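Local atomic coordinates of Tb427.07.360- putative uncharacterized metacyclic invariant surface protein from Trypanosoma brucei (Trypanosoma brucei, PDB entry 5VTL), a protein that is of unknown function but, as an invariant surface protein of metacyclic trypanosomes, probably forms an elongated helical part of the parasite's surface coat. Residues A71-K74 against E75-A79; G103-A106 against P107-Y111; K146-E149 against F150-F154. All coordinates share one frame; numbering follows the deposited sequence.

Contact 1: residues A71-K74 against E75-A79; sequences AALK and EAESA
The carboxylate of Glu77 has one face turned to Leu73. Leu73 CG lies over that face, 3.9 Å from Glu77 CD, and Leu73 CD1 packs beside Glu77 CG at 3.8 Å. The two side chains cross at a slant, one helical turn apart. Leu73 reaches along the helix to meet the acid because its CG is anti to the backbone N (chi1 172°). Glu77 CG also sits 3.2 Å from Leu73 O, close to the backbone bond from Glu77 N to the same oxygen (2.8 Å).

On another side of the helix, Lys74 O takes two bonds. Ser78 N donates to it at 3.1 Å, and a water donates at 3.0 Å. That water also bonds Ser78 OG at 2.9 Å, closing a solvent bridge over one turn.

The segment is one stretch of regular helix within helix 63-102. Leu73 and Ala76 touch Cys45 of helix 4-58, and Glu77 touches Arg42 there. Ala72, Ala76 and Ala79 meet alanines of helix 157-209, small side chain against small side chain. Such alanine contacts let the helices of this extended bundle lie close together, in keeping with the glutamic acid/alanine-rich family.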
ATOM      1  N   ALA A  71     -17.455 -18.056  17.775  1.00  7.14           N
ATOM      2  CA  ALA A  71     -17.865 -16.793  17.177  1.00  5.13           C
ATOM      3  C   ALA A  71     -16.636 -16.024  16.715  1.00  7.60           C
ATOM      4  O   ALA A  71     -16.639 -15.411  15.653  1.00  5.52           O
ATOM      5  CB  ALA A  71     -18.674 -15.967  18.189  1.00  9.04           C
ATOM      6  N   ALA A  72     -15.592 -16.065  17.546  1.00  5.90           N
ATOM      7  CA  ALA A  72     -14.312 -15.435  17.236  1.00  8.15           C
ATOM      8  C   ALA A  72     -13.694 -16.086  16.009  1.00  6.73           C
ATOM      9  O   ALA A  72     -13.224 -15.384  15.132  1.00  5.86           O
ATOM     10  CB  ALA A  72     -13.387 -15.534  18.414  1.00  7.16           C
ATOM     11  N   LEU A  73     -13.729 -17.422  15.930  1.00  7.27           N
ATOM     12  CA  LEU A  73     -13.219 -18.132  14.738  1.00  6.09           C
ATOM     13  C   LEU A  73     -13.956 -17.681  13.483  1.00  7.95           C
ATOM     14  O   LEU A  73     -13.344 -17.407  12.442  1.00  7.63           O
ATOM     15  CB  LEU A  73     -13.345 -19.658  14.876  1.00  8.12           C
ATOM     16  CG  LEU A  73     -13.013 -20.513  13.629  1.00  5.92           C
ATOM     17  CD1 LEU A  73     -11.610 -20.280  13.101  1.00  8.07           C
ATOM     18  CD2 LEU A  73     -13.153 -21.972  13.946  1.00 11.50           C
ATOM     19  N   LYS A  74     -15.278 -17.597  13.577  1.00  6.33           N
ATOM     20  CA  LYS A  74     -16.061 -17.129  12.448  1.00  7.02           C
ATOM     21  C   LYS A  74     -15.590 -15.731  12.028  1.00 10.02           C
ATOM     22  O   LYS A  74     -15.430 -15.458  10.828  1.00  9.35           O
ATOM     23  CB  LYS A  74     -17.566 -17.174  12.767  1.00  8.75           C
ATOM     24  CG  LYS A  74     -18.453 -16.760  11.591  1.00 20.65           C
ATOM     25  CD  LYS A  74     -19.960 -16.936  11.873  1.00 23.90           C
ATOM     26  CE  LYS A  74     -20.409 -15.873  12.831  1.00 44.46           C
ATOM     27  NZ  LYS A  74     -20.243 -14.457  12.334  1.00 41.06           N
ATOM     28  N   GLU A  75     -15.338 -14.843  12.993  1.00  5.17           N
ATOM     29  CA  GLU A  75     -14.853 -13.509  12.666  1.00  6.13           C
ATOM     30  C   GLU A  75     -13.471 -13.511  12.014  1.00  7.88           C
ATOM     31  O   GLU A  75     -13.193 -12.725  11.109  1.00  7.35           O
ATOM     32  CB  GLU A  75     -14.812 -12.635  13.920  1.00 10.56           C
ATOM     33  CG  GLU A  75     -16.113 -11.924  14.158  1.00 15.12           C
ATOM     34  CD  GLU A  75     -16.082 -11.038  15.369  1.00 12.39           C
ATOM     35  OE1 GLU A  75     -16.872 -10.078  15.425  1.00 11.59           O
ATOM     36  OE2 GLU A  75     -15.284 -11.323  16.271  1.00 20.27           O
ATOM     37  N   ALA A  76     -12.581 -14.345  12.528  1.00  7.29           N
ATOM     38  CA  ALA A  76     -11.236 -14.479  11.967  1.00  6.44           C
ATOM     39  C   ALA A  76     -11.280 -15.061  10.550  1.00  7.35           C
ATOM     40  O   ALA A  76     -10.513 -14.659   9.670  1.00  6.61           O
ATOM     41  CB  ALA A  76     -10.393 -15.349  12.871  1.00  9.56           C
ATOM     42  N   GLU A  77     -12.183 -16.007  10.323  1.00  6.97           N
ATOM     43  CA  GLU A  77     -12.340 -16.582   8.982  1.00  8.43           C
ATOM     44  C   GLU A  77     -12.786 -15.499   8.005  1.00 10.68           C
ATOM     45  O   GLU A  77     -12.225 -15.376   6.920  1.00  9.09           O
ATOM     46  CB  GLU A  77     -13.321 -17.756   9.012  1.00  9.24           C
ATOM     47  CG  GLU A  77     -12.736 -18.985   9.704  1.00 10.16           C
ATOM     48  CD  GLU A  77     -13.701 -20.153   9.801  1.00 22.50           C
ATOM     49  OE1 GLU A  77     -13.252 -21.304   9.601  1.00 25.35           O
ATOM     50  OE2 GLU A  77     -14.894 -19.926  10.086  1.00 18.31           O
ATOM     51  N   SER A  78     -13.747 -14.663   8.404  1.00  7.93           N
ATOM     52  CA  SER A  78     -14.175 -13.576   7.541  1.00  7.00           C
ATOM     53  C   SER A  78     -13.058 -12.569   7.280  1.00 10.69           C
ATOM     54  O   SER A  78     -12.889 -12.108   6.143  1.00 11.15           O
ATOM     55  CB  SER A  78     -15.405 -12.870   8.105  1.00 14.38           C
ATOM     56  OG  SER A  78     -16.472 -13.786   8.285  1.00 17.27           O
ATOM     57  N   ALA A  79     -12.281 -12.240   8.313  1.00  7.11           N
ATOM     58  CA  ALA A  79     -11.171 -11.294   8.181  1.00  8.94           C
ATOM     59  C   ALA A  79     -10.066 -11.847   7.291  1.00  9.00           C
ATOM     60  O   ALA A  79      -9.507 -11.124   6.447  1.00  7.92           O
ATOM     61  CB  ALA A  79     -10.598 -10.929   9.573  1.00  7.28           C
TER
HETATM   62  O   HOH W   1     -16.823 -16.685   8.520  1.00 18.71           O

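Contact 2: residues G103-A106 against P107-Y111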
ATOM      1  N   GLY A 103       5.011   4.856 -19.043  1.00 12.52           N
ATOM      2  CA  GLY A 103       4.661   5.549 -20.267  1.00 13.54           C
ATOM      3  C   GLY A 103       4.653   7.075 -20.158  1.00  9.66           C
ATOM      4  O   GLY A 103       4.378   7.767 -21.131  1.00  9.87           O
ATOM      5  N   LYS A 104       4.962   7.593 -18.972  1.00  8.41           N
ATOM      6  CA  LYS A 104       5.015   9.021 -18.751  1.00  5.87           C
ATOM      7  C   LYS A 104       6.440   9.542 -18.551  1.00  7.06           C
ATOM      8  O   LYS A 104       6.641  10.748 -18.536  1.00  7.43           O
ATOM      9  CB  LYS A 104       4.196   9.371 -17.523  1.00  6.77           C
ATOM     10  CG  LYS A 104       2.735   9.101 -17.707  1.00 13.93           C
ATOM     11  CD  LYS A 104       1.918   9.698 -16.599  1.00 18.24           C
ATOM     12  CE  LYS A 104       0.443   9.409 -16.817  1.00 25.14           C
ATOM     13  NZ  LYS A 104      -0.034   9.880 -18.147  1.00 30.83           N
ATOM     14  N   THR A 105       7.418   8.647 -18.419  1.00  7.27           N
ATOM     15  CA  THR A 105       8.789   9.089 -18.156  1.00  6.97           C
ATOM     16  C   THR A 105       9.450   9.780 -19.352  1.00  8.13           C
ATOM     17  O   THR A 105      10.169  10.746 -19.168  1.00  3.79           O
ATOM     18  CB  THR A 105       9.699   7.933 -17.662  1.00  8.60           C
ATOM     19  OG1 THR A 105       9.798   6.906 -18.656  1.00  8.21           O
ATOM     20  CG2 THR A 105       9.161   7.320 -16.332  1.00  7.12           C
ATOM     21  N   ALA A 106       9.242   9.270 -20.570  1.00  7.15           N
ATOM     22  CA  ALA A 106       9.993   9.782 -21.730  1.00  7.44           C
ATOM     23  C   ALA A 106       9.875  11.298 -21.960  1.00  7.39           C
ATOM     24  O   ALA A 106      10.886  11.972 -22.133  1.00  4.55           O
ATOM     25  CB  ALA A 106       9.628   8.990 -23.019  1.00  7.71           C
ATOM     26  N   PRO A 107       8.651  11.853 -21.966  1.00  5.31           N
ATOM     27  CA  PRO A 107       8.599  13.322 -22.145  1.00  3.24           C
ATOM     28  C   PRO A 107       9.314  14.142 -21.037  1.00  5.49           C
ATOM     29  O   PRO A 107       9.925  15.172 -21.327  1.00  3.89           O
ATOM     30  CB  PRO A 107       7.099  13.620 -22.160  1.00  6.49           C
ATOM     31  CG  PRO A 107       6.421  12.281 -22.428  1.00 10.66           C
ATOM     32  CD  PRO A 107       7.305  11.263 -21.808  1.00  7.35           C
ATOM     33  N   ILE A 108       9.243  13.687 -19.792  1.00  4.50           N
ATOM     34  CA  ILE A 108       9.866  14.407 -18.681  1.00  3.97           C
ATOM     35  C   ILE A 108      11.378  14.285 -18.807  1.00  5.28           C
ATOM     36  O   ILE A 108      12.124  15.252 -18.668  1.00  4.89           O
ATOM     37  CB  ILE A 108       9.422  13.850 -17.313  1.00  2.75           C
ATOM     38  CG1 ILE A 108       7.904  13.674 -17.282  1.00 13.64           C
ATOM     39  CG2 ILE A 108       9.916  14.758 -16.169  1.00  5.50           C
ATOM     40  CD1 ILE A 108       7.138  14.878 -17.584  1.00 11.57           C
ATOM     41  N   ASP A 109      11.844  13.082 -19.086  1.00  3.11           N
ATOM     42  CA  ASP A 109      13.277  12.890 -19.213  1.00  3.29           C
ATOM     43  C   ASP A 109      13.870  13.584 -20.455  1.00  3.93           C
ATOM     44  O   ASP A 109      15.017  14.033 -20.429  1.00  4.02           O
ATOM     45  CB  ASP A 109      13.592  11.396 -19.207  1.00  6.88           C
ATOM     46  CG  ASP A 109      13.346  10.760 -17.865  1.00  9.17           C
ATOM     47  OD1 ASP A 109      13.331  11.484 -16.834  1.00  6.02           O
ATOM     48  OD2 ASP A 109      13.174   9.516 -17.843  1.00  3.96           O
ATOM     49  N   ASP A 110      13.088  13.705 -21.527  1.00  5.38           N
ATOM     50  CA  ASP A 110      13.520  14.499 -22.681  1.00  5.02           C
ATOM     51  C   ASP A 110      13.713  15.957 -22.250  1.00  3.78           C
ATOM     52  O   ASP A 110      14.705  16.584 -22.592  1.00  3.44           O
ATOM     53  CB  ASP A 110      12.484  14.451 -23.823  1.00  3.13           C
ATOM     54  CG  ASP A 110      12.634  13.208 -24.713  1.00  5.00           C
ATOM     55  OD1 ASP A 110      13.559  12.366 -24.490  1.00  3.60           O
ATOM     56  OD2 ASP A 110      11.827  13.091 -25.648  1.00  6.91           O
ATOM     57  N   TYR A 111      12.736  16.488 -21.515  1.00  3.94           N
ATOM     58  CA  TYR A 111      12.826  17.863 -21.016  1.00  2.70           C
ATOM     59  C   TYR A 111      14.088  18.021 -20.188  1.00  3.09           C
ATOM     60  O   TYR A 111      14.836  18.990 -20.361  1.00  3.53           O
ATOM     61  CB  TYR A 111      11.587  18.251 -20.197  1.00  4.04           C
ATOM     62  CG  TYR A 111      11.817  19.513 -19.386  1.00  3.06           C
ATOM     63  CD1 TYR A 111      11.744  20.747 -19.977  1.00  6.19           C
ATOM     64  CD2 TYR A 111      12.168  19.454 -18.042  1.00  3.80           C
ATOM     65  CE1 TYR A 111      11.969  21.902 -19.262  1.00  3.91           C
ATOM     66  CE2 TYR A 111      12.400  20.620 -17.306  1.00  4.58           C
ATOM     67  CZ  TYR A 111      12.306  21.833 -17.926  1.00  3.79           C
ATOM     68  OH  TYR A 111      12.540  22.989 -17.204  1.00  5.65           O
TER
HETATM   69  O   HOH W   2      12.503   7.918 -19.741  1.00 14.38           O
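Thr105 O accepts from Asp109 N at 2.9 Å in an almost straight backbone bond (170° at the hydrogen). Ala106 O likewise accepts from Asp110 N at 2.9 Å. Asp109 folds back over the first of these bonds. Its CG is anti to its own carbonyl carbon (chi1 -69°), which brings OD2 to 3.8 Å from Thr105 CB. A water joins the two side chains. It donates to Asp109 OD2 at 2.6 Å and bonds Thr105 OG1 at 3.1 Å. Thr105 OG1 is also hydrogen-bonded to Ala102 O, back across the turn, and Asp109 OD1 to Ser14 OG of helix 4-58. Both carboxylate oxygens of Asp109 are therefore engaged, which should limit its rotation.

This is the first turn of helix 105-116, which follows a short break at Gly103 and Lys104 after helix 63-102. Pro107 suits such a place. Its nitrogen has no hydrogen to give, and the first turn of a helix asks for none there. The closeness of Pro107 CD to Ala106 CB, 3.5 Å, comes largely from the peptide link between the two residues. Pro107 CD and Ile108 CG1 both come within 3.4 Å of Lys104 O. The negative charges of Asp109 and Asp110 lie near the start of the helix, where they may be favoured by its dipole. Lys104 leads away to bond Gly166 O of helix 157-209, while Ile108 packs on Phe13 of helix 4-58.

Contact 3: residues K146-E149 against F150-F154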
ATOM      1  N   LYS A 146       2.216  16.042  -4.948  1.00  4.99           N
ATOM      2  CA  LYS A 146       3.155  17.162  -4.895  1.00  3.73           C
ATOM      3  C   LYS A 146       3.823  17.417  -6.242  1.00  5.28           C
ATOM      4  O   LYS A 146       4.087  18.552  -6.608  1.00  5.88           O
ATOM      5  CB  LYS A 146       4.226  16.898  -3.833  1.00  4.72           C
ATOM      6  CG  LYS A 146       3.690  16.867  -2.420  1.00  9.93           C
ATOM      7  CD  LYS A 146       3.120  18.241  -2.016  1.00 14.09           C
ATOM      8  CE  LYS A 146       1.783  18.152  -1.344  1.00 17.56           C
ATOM      9  NZ  LYS A 146       1.425  19.489  -0.762  1.00 18.89           N
ATOM     10  N   ALA A 147       4.107  16.348  -6.970  1.00  4.34           N
ATOM     11  CA  ALA A 147       4.730  16.458  -8.286  1.00  5.59           C
ATOM     12  C   ALA A 147       3.859  17.261  -9.256  1.00  3.72           C
ATOM     13  O   ALA A 147       4.329  18.177  -9.948  1.00  5.23           O
ATOM     14  CB  ALA A 147       5.019  15.077  -8.825  1.00  7.93           C
ATOM     15  N   VAL A 148       2.573  16.931  -9.288  1.00  3.06           N
ATOM     16  CA  VAL A 148       1.648  17.643 -10.153  1.00  4.82           C
ATOM     17  C   VAL A 148       1.555  19.086  -9.666  1.00  4.20           C
ATOM     18  O   VAL A 148       1.580  20.033 -10.458  1.00  5.03           O
ATOM     19  CB  VAL A 148       0.275  16.947 -10.141  1.00  8.94           C
ATOM     20  CG1 VAL A 148      -0.782  17.822 -10.803  1.00  9.71           C
ATOM     21  CG2 VAL A 148       0.382  15.562 -10.828  1.00  9.50           C
ATOM     22  N   GLU A 149       1.461  19.258  -8.352  1.00  5.66           N
ATOM     23  CA  GLU A 149       1.353  20.610  -7.789  1.00  5.93           C
ATOM     24  C   GLU A 149       2.534  21.482  -8.183  1.00  7.55           C
ATOM     25  O   GLU A 149       2.353  22.648  -8.533  1.00  4.17           O
ATOM     26  CB  GLU A 149       1.199  20.567  -6.273  1.00  5.80           C
ATOM     27  CG  GLU A 149      -0.179  20.139  -5.847  1.00  5.40           C
ATOM     28  CD  GLU A 149      -0.300  19.925  -4.363  1.00  9.38           C
ATOM     29  OE1 GLU A 149       0.713  20.063  -3.634  1.00 11.80           O
ATOM     30  OE2 GLU A 149      -1.419  19.609  -3.936  1.00  9.02           O
ATOM     31  N   PHE A 150       3.741  20.926  -8.144  1.00  6.00           N
ATOM     32  CA  PHE A 150       4.928  21.726  -8.435  1.00  4.69           C
ATOM     33  C   PHE A 150       4.949  22.064  -9.903  1.00  5.28           C
ATOM     34  O   PHE A 150       5.316  23.177 -10.296  1.00  5.47           O
ATOM     35  CB  PHE A 150       6.212  20.974  -8.054  1.00  6.11           C
ATOM     36  CG  PHE A 150       6.552  21.007  -6.588  1.00  9.16           C
ATOM     37  CD1 PHE A 150       6.553  22.198  -5.862  1.00 11.94           C
ATOM     38  CD2 PHE A 150       6.889  19.842  -5.936  1.00  6.40           C
ATOM     39  CE1 PHE A 150       6.899  22.211  -4.527  1.00 10.59           C
ATOM     40  CE2 PHE A 150       7.239  19.856  -4.590  1.00  8.32           C
ATOM     41  CZ  PHE A 150       7.244  21.030  -3.888  1.00 10.14           C
ATOM     42  N   GLY A 151       4.557  21.097 -10.743  1.00  4.36           N
ATOM     43  CA  GLY A 151       4.506  21.357 -12.162  1.00  4.62           C
ATOM     44  C   GLY A 151       3.552  22.505 -12.453  1.00  4.40           C
ATOM     45  O   GLY A 151       3.831  23.388 -13.247  1.00  5.41           O
ATOM     46  N   CYS A 152       2.407  22.490 -11.792  1.00  4.23           N
ATOM     47  CA  CYS A 152       1.408  23.516 -12.007  1.00  6.20           C
ATOM     48  C   CYS A 152       1.858  24.876 -11.429  1.00  9.54           C
ATOM     49  O   CYS A 152       1.517  25.928 -11.973  1.00  9.22           O
ATOM     50  CB  CYS A 152       0.067  23.062 -11.426  1.00  6.92           C
ATOM     51  SG  CYS A 152      -0.764  21.889 -12.505  1.00  9.85           S
ATOM     52  N   GLU A 153       2.630  24.854 -10.348  1.00  6.56           N
ATOM     53  CA  GLU A 153       3.106  26.099  -9.744  1.00  8.45           C
ATOM     54  C   GLU A 153       4.087  26.839 -10.674  1.00 13.77           C
ATOM     55  O   GLU A 153       4.069  28.087 -10.771  1.00  7.06           O
ATOM     56  CB  GLU A 153       3.757  25.822  -8.379  1.00  8.45           C
ATOM     57  CG  GLU A 153       4.297  27.068  -7.678  1.00 11.93           C
ATOM     58  CD  GLU A 153       4.871  26.785  -6.307  1.00 18.98           C
ATOM     59  OE1 GLU A 153       4.903  25.611  -5.880  1.00 13.31           O
ATOM     60  OE2 GLU A 153       5.316  27.745  -5.667  1.00 16.79           O
ATOM     61  N   PHE A 154       4.940  26.082 -11.361  1.00  6.37           N
ATOM     62  CA  PHE A 154       6.043  26.699 -12.096  1.00  7.27           C
ATOM     63  C   PHE A 154       5.903  26.777 -13.613  1.00  7.80           C
ATOM     64  O   PHE A 154       6.390  27.733 -14.215  1.00 12.59           O
ATOM     65  CB  PHE A 154       7.373  26.063 -11.673  1.00  8.19           C
ATOM     66  CG  PHE A 154       7.707  26.329 -10.238  1.00  8.44           C
ATOM     67  CD1 PHE A 154       8.006  27.616  -9.820  1.00 11.97           C
ATOM     68  CD2 PHE A 154       7.678  25.317  -9.300  1.00  8.36           C
ATOM     69  CE1 PHE A 154       8.285  27.872  -8.503  1.00  8.11           C
ATOM     70  CE2 PHE A 154       7.954  25.577  -7.969  1.00 14.43           C
ATOM     71  CZ  PHE A 154       8.256  26.860  -7.576  1.00 11.63           C
TER
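Phe150 N donates to Lys146 O at 2.8 Å, and the same i to i+4 pattern continues from Gly151 to Ala147, Cys152 to Val148 and Glu153 to Glu149. The last of these is the most bent, at 142° about its hydrogen. Within 146-149, Lys146 NZ reaches Glu149 OE1 at 3.0 Å. This is a salt bridge with a weak hydrogen bond, and it ties the lysine to the acid three residues on.

With CG set beside the backbone N (chi1 -80°), the Phe150 ring lies back along the preceding turn. The ring meets Lys146 O obliquely, CD2 at 3.2 Å. Its CE2 also approaches Lys146 CB at 4.3 Å. Farther on, Glu153 CG lies over the centre of one face of the Phe154 ring, 3.9 Å above its plane.

Cys152 SG touches Val148 CG1 loosely at 4.4 Å. It is joined to Cys160 by a disulfide, which clamps the end of helix 141-154 to the start of helix 157-209. Val148 packs on Thr164, Met167 and Arg171 of that helix, while Ala147 and Phe150 turn to Leu12 of helix 4-58.

How the contacts relate
Contact 1 lies on one side of the chain's centre and contacts 2 and 3 on the other, their centres about 48 and 46 Å from that of contact 1. Contacts 2 and 3 are neighbours, about 8 Å apart at their nearest atoms, but do not touch. Contacts 1 and 3 are turns within single helices; contact 2 spans the entry into one. Each of these helices packs on helix 4-58. Contact 1 is partly buried in the long part of the bundle and rests on alanines. Contact 2 is a surface contact at a helix start, with proline, aspartate and water. Contact 3, partly buried, is more aromatic and has a covalent link to the next helix.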